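Local coordinates for protein lysozyme (Meretrix lusoria, PDB 4PJ2) that hydrolyses the beta-1,4 linkages of bacterial peptidoglycan and of chitin, killing Gram-positive bacteria, at residues L33-W45 with G52-C64. Residues are numbered along the deposited sequence; the frame is centred on the assembly and turned at random.
Sequences LSCGYFQIKEAYW and GSSWKSCAASSYC
Against the antiparallel sheet of this invertebrate-type lysozyme, and against the helix from Glu42 that carries experimentally identified substrate-binding residues, helix 55-59 lays Trp55. The indole of Trp55 lies in the junction: NE1 donates to Ile40 O at 3.0 Å, nearly straight (170°); the acceptor lies in the plane of the indole, yet NE1 stands 48° out of the Ile40 carbonyl plane, not on a lone pair. Cys35 N, from the neighbouring strand, reaches Ile40 O from the opposite face of that plane, so two N-H groups grip one oxygen where the G1 beta bulge sets Gln39 and Ile40 against Cys35. Over one indole face sits Glu42, its CB 3.6 Å from the centroid of the Trp55 six-membered ring, a CH-pi contact; its extended chain carries the carboxylate on, nearly parallel to the ring. Leu33 CB touches Trp55 CH2 at the rim. Trp45 turns a face to the start of helix 55-59: Trp55 CA stands 3.5 Å from the centroid of the Trp45 five-membered ring, while Trp45 NE1 is hydrogen-bonded to Pro51 O. Farther along, Cys35 CB meets Ala59 CB at 3.5 Å, and water 1 bridges Cys35 O, Phe38 N and Ala59 O. Ser62 CB lies over one face of the Tyr37 ring, 4.1 Å from its centroid, a CH-pi contact.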
ATOM      1  N   LEU D  33       6.650   3.961   9.241  1.00 33.69           N
ATOM      2  CA  LEU D  33       7.911   4.657   9.043  1.00 32.37           C
ATOM      3  C   LEU D  33       8.363   4.638   7.585  1.00 29.29           C
ATOM      4  O   LEU D  33       8.268   3.619   6.909  1.00 28.19           O
ATOM      5  CB  LEU D  33       9.013   4.014   9.887  1.00 33.51           C
ATOM      6  CG  LEU D  33       9.080   4.333  11.377  1.00 34.35           C
ATOM      7  CD1 LEU D  33      10.164   3.497  12.038  1.00 34.64           C
ATOM      8  CD2 LEU D  33       9.351   5.808  11.588  1.00 33.89           C
ATOM      9  N   SER D  34       8.847   5.786   7.119  1.00 28.61           N
ATOM     10  CA  SER D  34       9.496   5.890   5.822  0.60 28.58           C
ATOM     11  C   SER D  34      10.863   6.500   6.074  1.00 28.18           C
ATOM     12  O   SER D  34      10.978   7.475   6.829  1.00 29.10           O
ATOM     13  CB  SER D  34       8.673   6.773   4.894  0.60 29.58           C
ATOM     14  OG  SER D  34       9.187   6.758   3.582  0.60 30.06           O
ATOM     15  N   CYS D  35      11.893   5.939   5.454  1.00 27.57           N
ATOM     16  CA  CYS D  35      13.259   6.265   5.827  1.00 28.76           C
ATOM     17  C   CYS D  35      14.146   6.761   4.691  1.00 28.01           C
ATOM     18  O   CYS D  35      14.094   6.259   3.566  1.00 27.13           O
ATOM     19  CB  CYS D  35      13.918   5.031   6.464  1.00 30.49           C
ATOM     20  SG  CYS D  35      13.020   4.314   7.868  1.00 33.98           S
ATOM     21  N   GLY D  36      14.985   7.743   5.005  1.00 27.69           N
ATOM     22  CA  GLY D  36      16.171   8.001   4.209  1.00 26.78           C
ATOM     23  C   GLY D  36      16.011   8.799   2.939  1.00 26.79           C
ATOM     24  O   GLY D  36      14.976   9.426   2.690  1.00 26.16           O
ATOM     25  N   TYR D  37      17.073   8.749   2.137  1.00 26.78           N
ATOM     26  CA  TYR D  37      17.194   9.506   0.892  1.00 27.05           C
ATOM     27  C   TYR D  37      15.991   9.384  -0.026  1.00 25.47           C
ATOM     28  O   TYR D  37      15.586  10.359  -0.661  1.00 25.88           O
ATOM     29  CB  TYR D  37      18.411   9.014   0.103  1.00 28.16           C
ATOM     30  CG  TYR D  37      19.754   9.341   0.723  1.00 29.59           C
ATOM     31  CD1 TYR D  37      20.377   8.455   1.594  1.00 29.70           C
ATOM     32  CD2 TYR D  37      20.412  10.521   0.407  1.00 30.51           C
ATOM     33  CE1 TYR D  37      21.614   8.752   2.151  1.00 30.83           C
ATOM     34  CE2 TYR D  37      21.644  10.818   0.957  1.00 31.21           C
ATOM     35  CZ  TYR D  37      22.236   9.929   1.825  1.00 31.46           C
ATOM     36  OH  TYR D  37      23.462  10.222   2.366  1.00 33.71           O
ATOM     37  N   PHE D  38      15.449   8.165  -0.143  1.00 25.19           N
ATOM     38  CA  PHE D  38      14.366   7.876  -1.086  1.00 23.85           C
ATOM     39  C   PHE D  38      13.036   7.628  -0.379  1.00 23.40           C
ATOM     40  O   PHE D  38      12.051   7.283  -1.023  1.00 23.10           O
ATOM     41  CB  PHE D  38      14.735   6.688  -1.991  1.00 23.38           C
ATOM     42  CG  PHE D  38      15.816   7.012  -2.979  1.00 23.44           C
ATOM     43  CD1 PHE D  38      17.153   6.843  -2.650  1.00 24.65           C
ATOM     44  CD2 PHE D  38      15.495   7.544  -4.218  1.00 23.72           C
ATOM     45  CE1 PHE D  38      18.149   7.155  -3.569  1.00 25.41           C
ATOM     46  CE2 PHE D  38      16.481   7.863  -5.132  1.00 24.28           C
ATOM     47  CZ  PHE D  38      17.809   7.679  -4.804  1.00 24.87           C
ATOM     48  N   GLN D  39      12.999   7.810   0.943  1.00 23.05           N
ATOM     49  CA  GLN D  39      11.770   7.630   1.729  1.00 23.09           C
ATOM     50  C   GLN D  39      11.141   6.251   1.453  1.00 23.07           C
ATOM     51  O   GLN D  39       9.987   6.131   1.031  1.00 23.25           O
ATOM     52  CB  GLN D  39      10.798   8.766   1.438  1.00 23.46           C
ATOM     53  CG  GLN D  39      11.265  10.094   2.023  1.00 24.67           C
ATOM     54  CD  GLN D  39      11.220  10.081   3.535  1.00 24.77           C
ATOM     55  OE1 GLN D  39      10.146  10.178   4.130  1.00 24.55           O
ATOM     56  NE2 GLN D  39      12.375   9.917   4.164  1.00 25.68           N
ATOM     57  N   ILE D  40      11.934   5.230   1.744  1.00 22.54           N
ATOM     58  CA  ILE D  40      11.573   3.830   1.523  1.00 22.39           C
ATOM     59  C   ILE D  40      10.931   3.265   2.780  1.00 21.78           C
ATOM     60  O   ILE D  40      11.440   3.467   3.889  1.00 23.46           O
ATOM     61  CB  ILE D  40      12.850   3.019   1.171  1.00 23.74           C
ATOM     62  CG1 ILE D  40      13.300   3.368  -0.246  1.00 24.37           C
ATOM     63  CG2 ILE D  40      12.616   1.512   1.301  1.00 24.83           C
ATOM     64  CD1 ILE D  40      14.686   2.852  -0.595  1.00 25.87           C
ATOM     65  N   LYS D  41       9.807   2.572   2.607  1.00 20.89           N
ATOM     66  CA  LYS D  41       9.155   1.888   3.714  1.00 21.66           C
ATOM     67  C   LYS D  41       9.531   0.411   3.716  1.00 20.54           C
ATOM     68  O   LYS D  41      10.123  -0.100   2.766  1.00 20.49           O
ATOM     69  CB  LYS D  41       7.636   2.060   3.629  1.00 23.81           C
ATOM     70  CG  LYS D  41       7.217   3.511   3.748  1.00 26.68           C
ATOM     71  CD  LYS D  41       5.718   3.713   3.751  1.00 28.39           C
ATOM     72  CE  LYS D  41       5.135   3.287   2.411  1.00 28.59           C
ATOM     73  NZ  LYS D  41       3.738   3.724   2.221  1.00 30.76           N
ATOM     74  N   GLU D  42       9.194  -0.274   4.796  1.00 20.72           N
ATOM     75  CA  GLU D  42       9.614  -1.649   4.992  1.00 20.60           C
ATOM     76  C   GLU D  42       9.125  -2.569   3.868  1.00 19.37           C
ATOM     77  O   GLU D  42       9.868  -3.414   3.383  1.00 19.52           O
ATOM     78  CB  GLU D  42       9.129  -2.163   6.349  1.00 23.54           C
ATOM     79  CG  GLU D  42       9.771  -3.482   6.738  1.00 26.23           C
ATOM     80  CD  GLU D  42       9.424  -3.913   8.143  1.00 29.35           C
ATOM     81  OE1 GLU D  42       8.514  -3.307   8.746  1.00 30.94           O
ATOM     82  OE2 GLU D  42      10.066  -4.859   8.644  1.00 30.49           O
ATOM     83  N   ALA D  43       7.871  -2.408   3.455  1.00 17.76           N
ATOM     84  CA  ALA D  43       7.303  -3.249   2.405  1.00 18.08           C
ATOM     85  C   ALA D  43       8.089  -3.117   1.110  1.00 17.28           C
ATOM     86  O   ALA D  43       8.261  -4.084   0.356  1.00 17.71           O
ATOM     87  CB  ALA D  43       5.853  -2.897   2.168  1.00 18.55           C
ATOM     88  N   TYR D  44       8.531  -1.893   0.833  1.00 17.49           N
ATOM     89  CA  TYR D  44       9.292  -1.588  -0.368  1.00 17.20           C
ATOM     90  C   TYR D  44      10.636  -2.300  -0.303  1.00 17.45           C
ATOM     91  O   TYR D  44      11.038  -2.965  -1.252  1.00 18.31           O
ATOM     92  CB  TYR D  44       9.449  -0.082  -0.489  1.00 17.12           C
ATOM     93  CG  TYR D  44      10.006   0.472  -1.786  1.00 16.42           C
ATOM     94  CD1 TYR D  44      11.345   0.323  -2.112  1.00 17.81           C
ATOM     95  CD2 TYR D  44       9.219   1.245  -2.622  1.00 16.95           C
ATOM     96  CE1 TYR D  44      11.863   0.874  -3.271  1.00 17.85           C
ATOM     97  CE2 TYR D  44       9.730   1.809  -3.785  1.00 17.09           C
ATOM     98  CZ  TYR D  44      11.049   1.608  -4.106  1.00 17.57           C
ATOM     99  OH  TYR D  44      11.579   2.188  -5.230  1.00 18.15           O
ATOM    100  N   TRP D  45      11.304  -2.197   0.842  1.00 18.38           N
ATOM    101  CA  TRP D  45      12.596  -2.837   1.043  1.00 19.59           C
ATOM    102  C   TRP D  45      12.516  -4.350   0.926  1.00 19.12           C
ATOM    103  O   TRP D  45      13.387  -4.980   0.326  1.00 21.24           O
ATOM    104  CB  TRP D  45      13.187  -2.448   2.403  1.00 20.20           C
ATOM    105  CG  TRP D  45      14.535  -3.037   2.640  1.00 21.45           C
ATOM    106  CD1 TRP D  45      15.709  -2.638   2.080  1.00 22.18           C
ATOM    107  CD2 TRP D  45      14.852  -4.145   3.488  1.00 22.85           C
ATOM    108  NE1 TRP D  45      16.741  -3.422   2.534  1.00 23.26           N
ATOM    109  CE2 TRP D  45      16.241  -4.355   3.401  1.00 23.88           C
ATOM    110  CE3 TRP D  45      14.096  -4.973   4.322  1.00 24.02           C
ATOM    111  CZ2 TRP D  45      16.890  -5.364   4.113  1.00 24.34           C
ATOM    112  CZ3 TRP D  45      14.741  -5.971   5.027  1.00 25.08           C
ATOM    113  CH2 TRP D  45      16.124  -6.155   4.923  1.00 25.42           C
ATOM    114  N   GLY D  52      21.400  -5.079   1.620  1.00 28.51           N
ATOM    115  CA  GLY D  52      21.997  -4.632   2.857  1.00 29.54           C
ATOM    116  C   GLY D  52      21.587  -5.495   4.034  1.00 30.60           C
ATOM    117  O   GLY D  52      21.006  -6.570   3.875  1.00 31.46           O
ATOM    118  N   SER D  53      21.867  -4.986   5.225  1.00 30.73           N
ATOM    119  CA  SER D  53      21.673  -5.741   6.453  0.59 30.89           C
ATOM    120  C   SER D  53      20.252  -5.634   6.991  1.00 31.39           C
ATOM    121  O   SER D  53      19.762  -6.554   7.639  1.00 32.45           O
ATOM    122  CB  SER D  53      22.654  -5.236   7.508  0.59 30.58           C
ATOM    123  OG  SER D  53      22.665  -6.066   8.656  0.59 30.98           O
ATOM    124  N   SER D  54      19.601  -4.504   6.728  1.00 31.29           N
ATOM    125  CA  SER D  54      18.248  -4.266   7.214  1.00 31.34           C
ATOM    126  C   SER D  54      17.631  -3.084   6.472  1.00 29.82           C
ATOM    127  O   SER D  54      18.330  -2.324   5.802  1.00 29.03           O
ATOM    128  CB  SER D  54      18.266  -3.983   8.716  1.00 33.11           C
ATOM    129  OG  SER D  54      18.945  -2.770   8.985  1.00 33.92           O
ATOM    130  N   TRP D  55      16.317  -2.940   6.606  1.00 29.36           N
ATOM    131  CA  TRP D  55      15.579  -1.873   5.950  1.00 28.75           C
ATOM    132  C   TRP D  55      16.129  -0.483   6.314  1.00 28.77           C
ATOM    133  O   TRP D  55      16.489   0.305   5.438  1.00 27.95           O
ATOM    134  CB  TRP D  55      14.108  -2.026   6.324  1.00 28.85           C
ATOM    135  CG  TRP D  55      13.281  -0.807   6.264  1.00 27.95           C
ATOM    136  CD1 TRP D  55      13.281   0.163   5.302  1.00 27.82           C
ATOM    137  CD2 TRP D  55      12.303  -0.426   7.221  1.00 27.75           C
ATOM    138  NE1 TRP D  55      12.354   1.130   5.611  1.00 27.44           N
ATOM    139  CE2 TRP D  55      11.741   0.788   6.788  1.00 27.79           C
ATOM    140  CE3 TRP D  55      11.841  -1.000   8.406  1.00 28.51           C
ATOM    141  CZ2 TRP D  55      10.740   1.440   7.503  1.00 29.11           C
ATOM    142  CZ3 TRP D  55      10.856  -0.351   9.113  1.00 29.12           C
ATOM    143  CH2 TRP D  55      10.313   0.856   8.659  1.00 29.44           C
ATOM    144  N   LYS D  56      16.210  -0.179   7.603  1.00 29.83           N
ATOM    145  CA  LYS D  56      16.594   1.169   8.027  1.00 31.00           C
ATOM    146  C   LYS D  56      18.051   1.494   7.704  1.00 30.99           C
ATOM    147  O   LYS D  56      18.377   2.630   7.350  1.00 31.59           O
ATOM    148  CB  LYS D  56      16.305   1.361   9.511  1.00 31.41           C
ATOM    149  CG  LYS D  56      14.824   1.293   9.817  1.00 32.06           C
ATOM    150  CD  LYS D  56      14.545   1.402  11.301  1.00 33.43           C
ATOM    151  CE  LYS D  56      13.052   1.350  11.583  1.00 34.12           C
ATOM    152  NZ  LYS D  56      12.760   1.260  13.034  1.00 35.17           N
ATOM    153  N   SER D  57      18.926   0.505   7.819  1.00 30.49           N
ATOM    154  CA  SER D  57      20.321   0.721   7.471  0.54 30.93           C
ATOM    155  C   SER D  57      20.486   0.921   5.966  1.00 30.38           C
ATOM    156  O   SER D  57      21.264   1.766   5.535  1.00 31.04           O
ATOM    157  CB  SER D  57      21.202  -0.424   7.973  0.54 31.86           C
ATOM    158  OG  SER D  57      20.822  -1.666   7.424  0.54 32.73           O
ATOM    159  N   CYS D  58      19.744   0.167   5.165  1.00 29.25           N
ATOM    160  CA  CYS D  58      19.815   0.313   3.721  1.00 28.90           C
ATOM    161  C   CYS D  58      19.308   1.689   3.310  1.00 28.60           C
ATOM    162  O   CYS D  58      19.920   2.373   2.483  1.00 28.58           O
ATOM    163  CB  CYS D  58      18.985  -0.778   3.047  1.00 29.47           C
ATOM    164  SG  CYS D  58      19.108  -0.781   1.272  1.00 30.78           S
ATOM    165  N   ALA D  59      18.187   2.093   3.907  1.00 29.22           N
ATOM    166  CA  ALA D  59      17.540   3.349   3.550  1.00 29.66           C
ATOM    167  C   ALA D  59      18.440   4.559   3.838  1.00 29.73           C
ATOM    168  O   ALA D  59      18.328   5.592   3.175  1.00 30.83           O
ATOM    169  CB  ALA D  59      16.215   3.481   4.282  1.00 29.79           C
ATOM    170  N   ALA D  60      19.342   4.419   4.802  1.00 30.45           N
ATOM    171  CA  ALA D  60      20.228   5.512   5.201  1.00 31.69           C
ATOM    172  C   ALA D  60      21.498   5.602   4.337  1.00 32.26           C
ATOM    173  O   ALA D  60      22.289   6.535   4.495  1.00 33.44           O
ATOM    174  CB  ALA D  60      20.599   5.369   6.672  1.00 32.84           C
ATOM    175  N   SER D  61      21.685   4.637   3.438  1.00 32.24           N
ATOM    176  CA  SER D  61      22.819   4.618   2.516  1.00 32.06           C
ATOM    177  C   SER D  61      22.349   5.016   1.128  1.00 31.25           C
ATOM    178  O   SER D  61      21.423   4.413   0.603  1.00 30.95           O
ATOM    179  CB  SER D  61      23.430   3.217   2.464  1.00 32.46           C
ATOM    180  OG  SER D  61      24.222   3.050   1.300  1.00 33.04           O
ATOM    181  N   SER D  62      22.974   6.023   0.534  1.00 31.24           N
ATOM    182  CA  SER D  62      22.595   6.473  -0.801  0.62 31.05           C
ATOM    183  C   SER D  62      22.705   5.314  -1.784  1.00 30.85           C
ATOM    184  O   SER D  62      21.814   5.105  -2.610  1.00 29.99           O
ATOM    185  CB  SER D  62      23.480   7.639  -1.262  0.62 30.82           C
ATOM    186  OG  SER D  62      23.021   8.169  -2.501  0.62 30.36           O
ATOM    187  N   TYR D  63      23.793   4.553  -1.683  1.00 31.32           N
ATOM    188  CA  TYR D  63      24.001   3.413  -2.561  1.00 30.72           C
ATOM    189  C   TYR D  63      22.971   2.311  -2.341  1.00 29.17           C
ATOM    190  O   TYR D  63      22.305   1.882  -3.284  1.00 28.56           O
ATOM    191  CB  TYR D  63      25.406   2.828  -2.392  1.00 32.40           C
ATOM    192  CG  TYR D  63      25.587   1.597  -3.239  1.00 34.20           C
ATOM    193  CD1 TYR D  63      25.822   1.701  -4.601  1.00 35.63           C
ATOM    194  CD2 TYR D  63      25.466   0.325  -2.688  1.00 35.17           C
ATOM    195  CE1 TYR D  63      25.963   0.579  -5.389  1.00 36.33           C
ATOM    196  CE2 TYR D  63      25.602  -0.807  -3.469  1.00 35.94           C
ATOM    197  CZ  TYR D  63      25.851  -0.673  -4.818  1.00 37.23           C
ATOM    198  OH  TYR D  63      25.994  -1.795  -5.602  1.00 38.73           O
ATOM    199  N   CYS D  64      22.846   1.828  -1.112  1.00 28.28           N
ATOM    200  CA  CYS D  64      21.917   0.735  -0.860  1.00 27.93           C
ATOM    201  C   CYS D  64      20.489   1.144  -1.180  1.00 25.51           C
ATOM    202  O   CYS D  64      19.740   0.367  -1.779  1.00 25.25           O
ATOM    203  CB  CYS D  64      21.999   0.255   0.582  1.00 29.24           C
ATOM    204  SG  CYS D  64      21.078  -1.252   0.860  1.00 30.25           S
TER
HETATM  205  O   HOH W   1      16.014   5.896   1.369  1.00 28.05           O
HETATM  206  O   HOH W   2      25.009   7.606   2.046  1.00 37.80           O